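Local coordinates for protein xylose isomerase-like TIM barrel (Anabaena variabilis ATCC 29413, PDB 2QW5) that binds zinc and D-xylose in a TIM barrel and is probably a sugar isomerase or epimerase, its natural substrate being unsettled, at residues G135-T140 / P145-E150. Residues are numbered along the deposited sequence; the frame is centred on the assembly and turned at random.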
ATOM      1  N   GLY A 135      -5.415   9.709  11.477  1.00 20.30           N
ATOM      2  CA  GLY A 135      -4.655   8.786  10.627  1.00 18.41           C
ATOM      3  C   GLY A 135      -4.637   9.031   9.142  1.00 21.11           C
ATOM      4  O   GLY A 135      -4.181   8.170   8.432  1.00 24.39           O
ATOM      5  N   VAL A 136      -5.064  10.217   8.681  1.00 19.14           N
ATOM      6  CA  VAL A 136      -5.154  10.536   7.288  1.00 19.04           C
ATOM      7  C   VAL A 136      -3.944  11.385   6.992  1.00 20.70           C
ATOM      8  O   VAL A 136      -4.009  12.618   6.989  1.00 19.57           O
ATOM      9  CB  VAL A 136      -6.489  11.270   6.921  1.00 20.88           C
ATOM     10  CG1 VAL A 136      -6.559  11.618   5.410  1.00 21.41           C
ATOM     11  CG2 VAL A 136      -7.708  10.423   7.322  1.00 16.33           C
ATOM     12  N   PHE A 137      -2.829  10.710   6.735  1.00 20.35           N
ATOM     13  CA  PHE A 137      -1.588  11.392   6.381  1.00 18.85           C
ATOM     14  C   PHE A 137      -1.775  11.919   4.968  1.00 19.75           C
ATOM     15  O   PHE A 137      -2.193  11.162   4.101  1.00 22.29           O
ATOM     16  CB  PHE A 137      -0.375  10.446   6.498  1.00 19.34           C
ATOM     17  CG  PHE A 137      -0.111   9.968   7.896  1.00 14.89           C
ATOM     18  CD1 PHE A 137       0.726  10.653   8.751  1.00 22.67           C
ATOM     19  CD2 PHE A 137      -0.694   8.773   8.344  1.00 22.84           C
ATOM     20  CE1 PHE A 137       0.990  10.161  10.073  1.00 17.04           C
ATOM     21  CE2 PHE A 137      -0.466   8.297   9.626  1.00 15.57           C
ATOM     22  CZ  PHE A 137       0.387   8.979  10.495  1.00 18.82           C
ATOM     23  N   PRO A 138      -1.544  13.241   4.745  1.00 17.90           N
ATOM     24  CA  PRO A 138      -1.789  13.788   3.423  1.00 19.11           C
ATOM     25  C   PRO A 138      -0.799  13.338   2.373  1.00 18.13           C
ATOM     26  O   PRO A 138       0.334  13.039   2.695  1.00 18.35           O
ATOM     27  CB  PRO A 138      -1.688  15.314   3.623  1.00 20.21           C
ATOM     28  CG  PRO A 138      -0.922  15.503   4.816  1.00 20.29           C
ATOM     29  CD  PRO A 138      -1.137  14.283   5.697  1.00 18.16           C
ATOM     30  N   THR A 139      -1.250  13.296   1.125  1.00 19.69           N
ATOM     31  CA  THR A 139      -0.420  12.915  -0.014  1.00 21.19           C
ATOM     32  C   THR A 139      -0.685  13.877  -1.160  1.00 23.32           C
ATOM     33  O   THR A 139      -1.684  14.623  -1.163  1.00 19.45           O
ATOM     34  CB  THR A 139      -0.706  11.460  -0.472  1.00 22.87           C
ATOM     35  OG1 THR A 139      -2.085  11.313  -0.780  1.00 24.23           O
ATOM     36  CG2 THR A 139      -0.381  10.454   0.636  1.00 22.90           C
ATOM     37  N   THR A 140       0.218  13.866  -2.140  1.00 23.26           N
ATOM     38  CA  THR A 140       0.062  14.688  -3.330  1.00 21.82           C
ATOM     39  C   THR A 140      -1.028  14.017  -4.164  1.00 22.95           C
ATOM     40  O   THR A 140      -1.523  12.918  -3.812  1.00 22.22           O
ATOM     41  CB  THR A 140       1.344  14.750  -4.140  1.00 22.01           C
ATOM     42  OG1 THR A 140       1.664  13.427  -4.605  1.00 21.76           O
ATOM     43  CG2 THR A 140       2.476  15.347  -3.303  1.00 17.91           C
ATOM     44  N   PRO A 145       3.873  10.728  -0.366  1.00 24.92           N
ATOM     45  CA  PRO A 145       3.715  11.258   0.987  1.00 24.45           C
ATOM     46  C   PRO A 145       4.230  12.698   1.173  1.00 20.76           C
ATOM     47  O   PRO A 145       5.111  13.174   0.431  1.00 21.26           O
ATOM     48  CB  PRO A 145       4.548  10.286   1.848  1.00 25.65           C
ATOM     49  CG  PRO A 145       4.485   9.052   1.125  1.00 28.01           C
ATOM     50  CD  PRO A 145       4.667   9.490  -0.315  1.00 26.85           C
ATOM     51  N   ILE A 146       3.673  13.348   2.175  1.00 17.13           N
ATOM     52  CA  ILE A 146       4.052  14.713   2.551  1.00 18.80           C
ATOM     53  C   ILE A 146       4.439  14.686   4.041  1.00 15.57           C
ATOM     54  O   ILE A 146       3.590  14.437   4.924  1.00 17.60           O
ATOM     55  CB  ILE A 146       2.930  15.751   2.306  1.00 15.59           C
ATOM     56  CG1 ILE A 146       2.508  15.766   0.820  1.00 18.74           C
ATOM     57  CG2 ILE A 146       3.400  17.149   2.728  1.00 16.53           C
ATOM     58  CD1 ILE A 146       1.150  16.429   0.538  1.00 18.21           C
ATOM     59  N   TRP A 147       5.714  14.978   4.301  1.00 14.02           N
ATOM     60  CA  TRP A 147       6.282  14.967   5.652  1.00 16.08           C
ATOM     61  C   TRP A 147       7.083  16.223   5.999  1.00 17.33           C
ATOM     62  O   TRP A 147       7.285  17.099   5.148  1.00 16.14           O
ATOM     63  CB  TRP A 147       7.214  13.739   5.758  1.00 18.62           C
ATOM     64  CG  TRP A 147       6.571  12.417   5.607  1.00 13.96           C
ATOM     65  CD1 TRP A 147       6.736  11.544   4.572  1.00 16.38           C
ATOM     66  CD2 TRP A 147       5.672  11.797   6.514  1.00 15.23           C
ATOM     67  NE1 TRP A 147       5.974  10.411   4.783  1.00 16.78           N
ATOM     68  CE2 TRP A 147       5.331  10.537   5.978  1.00 15.50           C
ATOM     69  CE3 TRP A 147       5.132  12.171   7.740  1.00 18.70           C
ATOM     70  CZ2 TRP A 147       4.445   9.664   6.628  1.00 14.12           C
ATOM     71  CZ3 TRP A 147       4.293  11.307   8.391  1.00 15.75           C
ATOM     72  CH2 TRP A 147       3.938  10.072   7.820  1.00 14.51           C
ATOM     73  N   SER A 148       7.523  16.264   7.259  1.00 17.40           N
ATOM     74  CA  SER A 148       8.458  17.229   7.809  1.00 16.87           C
ATOM     75  C   SER A 148       8.121  18.669   7.415  1.00 15.81           C
ATOM     76  O   SER A 148       6.959  19.082   7.552  1.00 18.41           O
ATOM     77  CB  SER A 148       9.917  16.787   7.474  1.00 15.29           C
ATOM     78  OG  SER A 148      10.898  17.671   8.039  1.00 22.40           O
ATOM     79  N   ASP A 149       9.082  19.427   6.901  1.00 18.05           N
ATOM     80  CA  ASP A 149       8.842  20.840   6.640  1.00 15.14           C
ATOM     81  C   ASP A 149       7.665  21.095   5.747  1.00 19.26           C
ATOM     82  O   ASP A 149       6.838  21.954   6.072  1.00 20.87           O
ATOM     83  CB  ASP A 149      10.092  21.538   6.102  1.00 18.45           C
ATOM     84  CG  ASP A 149      11.251  21.470   7.077  1.00 22.20           C
ATOM     85  OD1 ASP A 149      11.706  20.344   7.384  1.00 21.13           O
ATOM     86  OD2 ASP A 149      11.710  22.531   7.538  1.00 22.68           O
ATOM     87  N   GLU A 150       7.576  20.322   4.672  1.00 21.64           N
ATOM     88  CA  GLU A 150       6.469  20.429   3.719  1.00 23.74           C
ATOM     89  C   GLU A 150       5.116  20.141   4.414  1.00 19.16           C
ATOM     90  O   GLU A 150       4.145  20.860   4.223  1.00 17.52           O
ATOM     91  CB  GLU A 150       6.694  19.479   2.541  1.00 24.55           C
ATOM     92  CG  GLU A 150       5.760  19.743   1.370  1.00 33.85           C
ATOM     93  CD  GLU A 150       5.900  18.759   0.238  1.00 32.79           C
ATOM     94  OE1 GLU A 150       6.583  17.707   0.381  1.00 39.60           O
ATOM     95  OE2 GLU A 150       5.269  19.042  -0.810  1.00 47.02           O
TER
HETATM   96  O   HOH W   1       2.012  11.348   3.777  1.00 18.80           O
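Phe137 brings CD1 and CE1 of its ring against CH2 and CZ3 of the Trp147 indole, CD1 of Phe137 coming within 3.4 Å of CH2 of Trp147. The planes of the phenyl and the six-membered ring of the indole meet at 48° with centroids 5.3 Å apart, an oblique pairing. With CG anti to its own carbonyl carbon (chi1 -63°), Trp147 has its six-membered ring on the Phe137 side.

Beside the rings the two backbones run close, Thr139 CA and Pro145 CA being 4.6 Å apart at a single bridge. Ile146 N makes a weak, bent hydrogen bond to Pro138 O, 3.4 Å long with an angle of 133° at the hydrogen. A water bridges the same two atoms, sharing the single Ile146 N-H with the weak direct bond at 3.1 Å from Ile146 N and donating to Pro138 O at 2.6 Å; the same water oxygen lies over one face of the Trp147 indole, toward its rim. This is a beta-alpha loop of the TIM barrel, folded back on itself between strand 125-128 and helix 148-176, about 11 Å from the bound D-xylose at the Phe137 side chain.

Ile146 extends CD1 to 3.6 Å from Thr139 C, the carbonyl carbon, while its CG1 passes obliquely by CG2 of Thr140. The Thr140 hydroxyl itself is bonded to the backbone N of Glu144, in the short connection between the two segments. Asn291 of the second subunit packs on Pro145 and Trp147, and Arg92 of the third subunit donates to Thr139 O.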